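Local coordinates for ABC sugar (Ribose) transporter, periplasmic substrate-binding subunit (Rhodobacter sphaeroides, PDB 3L49), which probably binds a sugar in the periplasm and hands it to an ABC transporter for uptake, at residues 100-104 with 254-258; 219-225 with 240-246. The contacts are given in a common frame with arbitrary orientation. Numbering follows the deposited sequence.

In the fold
Both contacts are buried, and their centres lie 25 Å apart on opposite sides of the centre of the chain, which fits the two-lobed build of periplasmic sugar-binding proteins. Contact 1 sets the helix 248-263 against the strand 101-105, whereas contact 2 pairs two neighbouring parallel strands, 219-222 and 240-245. The chain links them directly, because strand 240-245 runs on into helix 248-263. Their chemistry differs accordingly: contact 1 buries 193 Å² and depends on side chains, with one hydrogen bond from an asparagine to a threonine; contact 2 buries 556 Å², is held by six backbone hydrogen bonds, two of them weak, and ends beside a bound unidentified ligand.

Contact 1: 100-104 with 254-258; sequences INNTT and LAVQN
Helix 254-258 lies against extended strand 101-104 nearly antiparallel: the axes of these short segments approach to 8.4 Å with 162° between their N-to-C directions. Alternation along the strand turns the CA-to-CB bonds of Asn101 and Thr103 toward the helix and that of Asn102 away. In register, Thr103 CA lies 5.4 Å from Ala255 CA, and Asn101 CA 7.2 Å from Asn258 CA. Leu254 comes first, its CB in van der Waals contact with Thr103 CG2 at 3.7 Å. Ala255 follows with a small side chain that permits close approach: its CA is 3.4 Å and its CB 3.7 Å from Thr103 OG1. One turn after Leu254, whose O accepts from Asn258 N at 3.0 Å, Asn258 (chi1 m, -81°) donates from ND2 to OG1 of Thr103 (chi1 m) at 2.9 Å. Asn101 (chi1 t) packs beside Asn258, but its ND2 bonds to Lys269 O and Thr272 OG1; Asn258 ND2 also reaches Thr272 OG1. Helix 248-263 thus packs on the sheet face carrying Asn101 and Thr103, a helix-on-sheet layer of an alpha/beta lobe in a periplasmic binding protein. Strand 101-105 is flanked in the sheet by strands 89-92 and 271-280; Val92 touches Ala255, while Val256 faces helix 18-33.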
ATOM      1  N   ILE A 100     -10.061  -5.596 -16.036  1.00 27.93           N
ATOM      2  CA  ILE A 100     -11.145  -4.723 -16.483  1.00 26.35           C
ATOM      3  C   ILE A 100     -11.119  -3.398 -15.699  1.00 23.41           C
ATOM      4  O   ILE A 100     -11.272  -2.315 -16.266  1.00 18.01           O
ATOM      5  CB  ILE A 100     -12.516  -5.441 -16.316  1.00 33.51           C
ATOM      6  CG1 ILE A 100     -12.663  -6.538 -17.377  1.00 39.20           C
ATOM      7  CG2 ILE A 100     -13.702  -4.459 -16.383  1.00 20.41           C
ATOM      8  CD1 ILE A 100     -13.573  -7.679 -16.969  1.00 36.93           C
ATOM      9  N   ASN A 101     -10.887  -3.501 -14.397  1.00 18.35           N
ATOM     10  CA  ASN A 101     -10.953  -2.364 -13.493  1.00 20.68           C
ATOM     11  C   ASN A 101      -9.946  -2.547 -12.359  1.00 13.15           C
ATOM     12  O   ASN A 101      -9.723  -3.661 -11.888  1.00 22.46           O
ATOM     13  CB  ASN A 101     -12.396  -2.205 -12.960  1.00 13.11           C
ATOM     14  CG  ASN A 101     -12.512  -1.183 -11.819  1.00 25.80           C
ATOM     15  OD1 ASN A 101     -12.269  -1.507 -10.656  1.00 29.21           O
ATOM     16  ND2 ASN A 101     -12.904   0.048 -12.152  1.00 23.48           N
ATOM     17  N   ASN A 102      -9.335  -1.447 -11.945  1.00 17.21           N
ATOM     18  CA  ASN A 102      -8.504  -1.412 -10.760  1.00 20.04           C
ATOM     19  C   ASN A 102      -9.061  -0.403  -9.770  1.00 23.96           C
ATOM     20  O   ASN A 102      -8.992   0.792 -10.020  1.00 28.82           O
ATOM     21  CB  ASN A 102      -7.067  -1.035 -11.130  1.00 23.23           C
ATOM     22  CG  ASN A 102      -6.156  -0.966  -9.921  1.00 24.42           C
ATOM     23  OD1 ASN A 102      -6.135  -1.874  -9.088  1.00 43.76           O
ATOM     24  ND2 ASN A 102      -5.395   0.112  -9.820  1.00 23.76           N
ATOM     25  N   THR A 103      -9.626  -0.882  -8.662  1.00 26.54           N
ATOM     26  CA  THR A 103     -10.072   0.003  -7.586  1.00 17.70           C
ATOM     27  C   THR A 103      -8.906   0.246  -6.622  1.00 18.65           C
ATOM     28  O   THR A 103      -8.220  -0.688  -6.239  1.00 19.52           O
ATOM     29  CB  THR A 103     -11.319  -0.555  -6.852  1.00 25.49           C
ATOM     30  OG1 THR A 103     -12.370  -0.771  -7.804  1.00 30.50           O
ATOM     31  CG2 THR A 103     -11.815   0.427  -5.795  1.00 23.57           C
ATOM     32  N   THR A 104      -8.688   1.504  -6.245  1.00 22.73           N
ATOM     33  CA  THR A 104      -7.454   1.919  -5.573  1.00 27.47           C
ATOM     34  C   THR A 104      -7.615   3.331  -4.995  1.00 22.07           C
ATOM     35  O   THR A 104      -8.729   3.797  -4.833  1.00 26.07           O
ATOM     36  CB  THR A 104      -6.241   1.834  -6.562  1.00 28.13           C
ATOM     37  OG1 THR A 104      -5.012   2.143  -5.890  1.00 31.66           O
ATOM     38  CG2 THR A 104      -6.438   2.755  -7.783  1.00 25.32           C
ATOM     39  N   LEU A 254     -15.964  -0.886  -3.174  1.00 28.52           N
ATOM     40  CA  LEU A 254     -16.122  -0.294  -4.506  1.00 27.26           C
ATOM     41  C   LEU A 254     -15.724  -1.251  -5.625  1.00 28.39           C
ATOM     42  O   LEU A 254     -16.321  -1.229  -6.705  1.00 32.17           O
ATOM     43  CB  LEU A 254     -15.302   0.995  -4.618  1.00 25.33           C
ATOM     44  CG  LEU A 254     -15.780   2.283  -3.943  1.00 32.65           C
ATOM     45  CD1 LEU A 254     -14.616   3.259  -3.788  1.00 31.91           C
ATOM     46  CD2 LEU A 254     -16.932   2.911  -4.723  1.00 42.39           C
ATOM     47  N   ALA A 255     -14.704  -2.067  -5.354  1.00 25.19           N
ATOM     48  CA  ALA A 255     -14.236  -3.099  -6.269  1.00 21.66           C
ATOM     49  C   ALA A 255     -15.320  -4.133  -6.576  1.00 25.08           C
ATOM     50  O   ALA A 255     -15.465  -4.554  -7.719  1.00 28.96           O
ATOM     51  CB  ALA A 255     -12.988  -3.777  -5.710  1.00 17.26           C
ATOM     52  N   VAL A 256     -16.088  -4.513  -5.554  1.00 26.32           N
ATOM     53  CA  VAL A 256     -17.165  -5.493  -5.700  1.00 23.33           C
ATOM     54  C   VAL A 256     -18.322  -4.923  -6.529  1.00 24.92           C
ATOM     55  O   VAL A 256     -18.953  -5.645  -7.304  1.00 29.30           O
ATOM     56  CB  VAL A 256     -17.634  -6.045  -4.320  1.00 21.73           C
ATOM     57  CG1 VAL A 256     -18.803  -7.014  -4.468  1.00 18.41           C
ATOM     58  CG2 VAL A 256     -16.489  -6.749  -3.632  1.00 16.05           C
ATOM     59  N   GLN A 257     -18.598  -3.631  -6.400  1.00 26.58           N
ATOM     60  CA  GLN A 257     -19.652  -3.071  -7.242  1.00 31.25           C
ATOM     61  C   GLN A 257     -19.195  -2.746  -8.656  1.00 24.29           C
ATOM     62  O   GLN A 257     -20.023  -2.594  -9.533  1.00 32.44           O
ATOM     63  CB  GLN A 257     -20.423  -1.923  -6.595  1.00 28.31           C
ATOM     64  CG  GLN A 257     -19.719  -1.190  -5.510  1.00 36.27           C
ATOM     65  CD  GLN A 257     -20.666  -0.809  -4.393  1.00 45.62           C
ATOM     66  OE1 GLN A 257     -20.730   0.349  -4.000  1.00 50.10           O
ATOM     67  NE2 GLN A 257     -21.413  -1.783  -3.881  1.00 45.87           N
ATOM     68  N   ASN A 258     -17.889  -2.671  -8.879  1.00 31.19           N
ATOM     69  CA  ASN A 258     -17.363  -2.714 -10.237  1.00 25.22           C
ATOM     70  C   ASN A 258     -17.593  -4.085 -10.868  1.00 28.40           C
ATOM     71  O   ASN A 258     -17.974  -4.178 -12.035  1.00 25.14           O
ATOM     72  CB  ASN A 258     -15.884  -2.343 -10.270  1.00 30.67           C
ATOM     73  CG  ASN A 258     -15.666  -0.847 -10.229  1.00 36.36           C
ATOM     74  OD1 ASN A 258     -16.404  -0.084 -10.859  1.00 38.63           O
ATOM     75  ND2 ASN A 258     -14.655  -0.415  -9.483  1.00 16.37           N
TER

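Contact 2: 219-225 with 240-246; sequences RTYGVDG and AGAVAAQ
Strands 219-222 and 240-245 are the two parallel strands of a beta-alpha-beta unit, connected through helix 227-234, the repeating element of the alpha/beta lobes in periplasmic binding proteins. Their axes are 4.2 Å apart at closest approach, with 19° between their N-to-C directions. Bridges pair Thr220 with Ala240, then Tyr221 with Ala242, Gly222 with Val243, Val223 with Ala244 and Asp224 with Ala245; the one-residue shift is a beta bulge at Gly241 (phi/psi -95/-43), where a CB would clash with Tyr221 CZ.

The backbone ladder begins at the bulge, where Thr220 O accepts from Gly241 N (2.8 Å) and weakly from Ala242 N (3.4 Å). Gly222 N gives a weak bond to Ala242 O (3.3 Å), Ala244 N donates to Gly222 O (3.2 Å), Asp224 N to Ala244 O (2.8 Å) and Gln246 N to Asp224 O (2.9 Å).

Apolar contacts line the face of Tyr221 and Val223, which helix 107-122 covers. Tyr221 (chi1 m) meets Ala242 CB at its ring edge, CD2 to CB 3.6 Å, while its OH bonds to Asp121; Val223 CG2 (chi1 t) lies 4.0 Å from Ala244 CB.

Polar side chains gather at the C-terminal ends. Gln246 OE1 bonds to Ser105 OG and its NE2 to the unidentified ligand, and Asp224 OD1 sits 2.6 Å from Gln246 NE2.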
ATOM      1  N   ARG A 219      11.827  13.440  11.338  1.00 28.28           N
ATOM      2  CA  ARG A 219      10.423  13.079  11.200  0.50 27.56           C
ATOM      3  C   ARG A 219      10.247  11.923  10.221  1.00 21.64           C
ATOM      4  O   ARG A 219      11.029  11.767   9.285  1.00 26.72           O
ATOM      5  CB  ARG A 219       9.576  14.293  10.794  0.50 31.56           C
ATOM      6  CG  ARG A 219       9.504  15.416  11.843  0.50 35.61           C
ATOM      7  CD  ARG A 219       8.630  15.045  13.041  0.50 48.21           C
ATOM      8  NE  ARG A 219       8.473  16.154  13.985  0.50 50.87           N
ATOM      9  CZ  ARG A 219       9.116  16.270  15.145  0.50 49.08           C
ATOM     10  NH1 ARG A 219       9.978  15.342  15.544  0.50 49.54           N
ATOM     11  NH2 ARG A 219       8.890  17.321  15.918  0.50 51.34           N
ATOM     12  N   THR A 220       9.233  11.092  10.460  1.00 20.21           N
ATOM     13  CA  THR A 220       8.945   9.948   9.577  1.00 14.67           C
ATOM     14  C   THR A 220       7.669  10.162   8.768  1.00 17.35           C
ATOM     15  O   THR A 220       6.746  10.843   9.220  1.00 21.69           O
ATOM     16  CB  THR A 220       8.818   8.602  10.335  1.00 16.14           C
ATOM     17  OG1 THR A 220       7.671   8.635  11.195  1.00 23.80           O
ATOM     18  CG2 THR A 220      10.083   8.285  11.137  1.00 19.99           C
ATOM     19  N   TYR A 221       7.626   9.572   7.573  1.00 19.15           N
ATOM     20  CA  TYR A 221       6.524   9.764   6.633  1.00 21.82           C
ATOM     21  C   TYR A 221       6.159   8.460   5.965  1.00 20.47           C
ATOM     22  O   TYR A 221       7.030   7.748   5.468  1.00 26.74           O
ATOM     23  CB  TYR A 221       6.905  10.802   5.565  1.00 28.04           C
ATOM     24  CG  TYR A 221       7.259  12.144   6.157  1.00 29.20           C
ATOM     25  CD1 TYR A 221       8.555  12.410   6.585  1.00 10.62           C
ATOM     26  CD2 TYR A 221       6.286  13.125   6.339  1.00 31.68           C
ATOM     27  CE1 TYR A 221       8.882  13.613   7.169  1.00 21.21           C
ATOM     28  CE2 TYR A 221       6.603  14.341   6.921  1.00 23.86           C
ATOM     29  CZ  TYR A 221       7.909  14.575   7.323  1.00 29.94           C
ATOM     30  OH  TYR A 221       8.256  15.761   7.894  1.00 39.98           O
ATOM     31  N   GLY A 222       4.866   8.156   5.929  1.00 23.40           N
ATOM     32  CA  GLY A 222       4.398   6.927   5.295  1.00 18.45           C
ATOM     33  C   GLY A 222       2.974   7.044   4.814  1.00 21.60           C
ATOM     34  O   GLY A 222       2.382   8.119   4.865  1.00 25.24           O
ATOM     35  N   VAL A 223       2.425   5.921   4.361  1.00 18.55           N
ATOM     36  CA  VAL A 223       1.126   5.879   3.698  1.00 21.63           C
ATOM     37  C   VAL A 223       0.307   4.738   4.280  1.00 25.24           C
ATOM     38  O   VAL A 223       0.847   3.661   4.477  1.00 24.29           O
ATOM     39  CB  VAL A 223       1.293   5.613   2.177  1.00 23.91           C
ATOM     40  CG1 VAL A 223      -0.053   5.278   1.518  1.00 25.47           C
ATOM     41  CG2 VAL A 223       1.973   6.786   1.461  1.00 20.88           C
ATOM     42  N   ASP A 224      -0.964   5.011   4.594  1.00 27.08           N
ATOM     43  CA  ASP A 224      -2.055   4.020   4.802  1.00 37.27           C
ATOM     44  C   ASP A 224      -3.076   4.516   5.794  1.00 32.99           C
ATOM     45  O   ASP A 224      -4.270   4.465   5.530  1.00 32.53           O
ATOM     46  CB  ASP A 224      -1.592   2.619   5.234  1.00 44.89           C
ATOM     47  CG  ASP A 224      -1.261   1.725   4.056  1.00 52.55           C
ATOM     48  OD1 ASP A 224      -1.407   2.189   2.907  1.00 48.13           O
ATOM     49  OD2 ASP A 224      -0.833   0.575   4.283  1.00 53.02           O
ATOM     50  N   GLY A 225      -2.598   4.988   6.938  1.00 33.53           N
ATOM     51  CA  GLY A 225      -3.479   5.419   8.008  1.00 35.04           C
ATOM     52  C   GLY A 225      -3.772   4.324   9.020  1.00 37.60           C
ATOM     53  O   GLY A 225      -4.872   4.276   9.583  1.00 40.08           O
ATOM     54  N   ALA A 240       6.652  11.123  14.499  1.00 31.55           N
ATOM     55  CA  ALA A 240       5.904  10.769  13.294  1.00 27.74           C
ATOM     56  C   ALA A 240       5.377  12.042  12.642  1.00 21.13           C
ATOM     57  O   ALA A 240       4.658  12.805  13.277  1.00 31.73           O
ATOM     58  CB  ALA A 240       4.779   9.813  13.616  1.00 19.68           C
ATOM     59  N   GLY A 241       5.745  12.260  11.376  1.00 27.97           N
ATOM     60  CA  GLY A 241       5.561  13.550  10.700  1.00 24.51           C
ATOM     61  C   GLY A 241       4.310  13.753   9.858  1.00 25.00           C
ATOM     62  O   GLY A 241       3.709  14.827   9.909  1.00 32.01           O
ATOM     63  N   ALA A 242       3.939  12.745   9.063  1.00 24.59           N
ATOM     64  CA  ALA A 242       2.714  12.784   8.252  1.00 22.83           C
ATOM     65  C   ALA A 242       2.342  11.417   7.705  1.00 26.12           C
ATOM     66  O   ALA A 242       3.195  10.554   7.519  1.00 29.79           O
ATOM     67  CB  ALA A 242       2.826  13.800   7.090  1.00 29.36           C
ATOM     68  N   VAL A 243       1.055  11.236   7.437  1.00 28.87           N
ATOM     69  CA  VAL A 243       0.547   9.989   6.883  1.00 28.58           C
ATOM     70  C   VAL A 243      -0.540  10.265   5.846  1.00 29.42           C
ATOM     71  O   VAL A 243      -1.400  11.123   6.044  1.00 35.37           O
ATOM     72  CB  VAL A 243       0.076   9.007   8.007  1.00 23.81           C
ATOM     73  CG1 VAL A 243      -1.086   9.578   8.833  1.00 29.84           C
ATOM     74  CG2 VAL A 243      -0.280   7.657   7.438  1.00 24.60           C
ATOM     75  N   ALA A 244      -0.472   9.560   4.722  1.00 31.07           N
ATOM     76  CA  ALA A 244      -1.549   9.569   3.744  1.00 26.25           C
ATOM     77  C   ALA A 244      -2.589   8.522   4.139  1.00 25.60           C
ATOM     78  O   ALA A 244      -2.402   7.328   3.903  1.00 26.25           O
ATOM     79  CB  ALA A 244      -1.005   9.299   2.354  1.00 20.06           C
ATOM     80  N   ALA A 245      -3.680   8.972   4.754  1.00 26.36           N
ATOM     81  CA  ALA A 245      -4.694   8.056   5.265  1.00 16.97           C
ATOM     82  C   ALA A 245      -5.697   7.618   4.205  1.00 32.27           C
ATOM     83  O   ALA A 245      -6.490   8.429   3.725  1.00 36.01           O
ATOM     84  CB  ALA A 245      -5.405   8.668   6.434  1.00 23.71           C
ATOM     85  N   GLN A 246      -5.674   6.324   3.876  1.00 27.15           N
ATOM     86  CA  GLN A 246      -6.531   5.738   2.850  1.00 23.72           C
ATOM     87  C   GLN A 246      -7.807   5.131   3.427  1.00 27.16           C
ATOM     88  O   GLN A 246      -7.959   5.026   4.636  1.00 24.36           O
ATOM     89  CB  GLN A 246      -5.781   4.629   2.120  1.00 23.26           C
ATOM     90  CG  GLN A 246      -4.542   5.052   1.357  1.00 24.64           C
ATOM     91  CD  GLN A 246      -3.969   3.888   0.595  1.00 25.81           C
ATOM     92  OE1 GLN A 246      -4.303   3.670  -0.568  1.00 30.03           O
ATOM     93  NE2 GLN A 246      -3.145   3.092   1.265  1.00 25.27           N
TER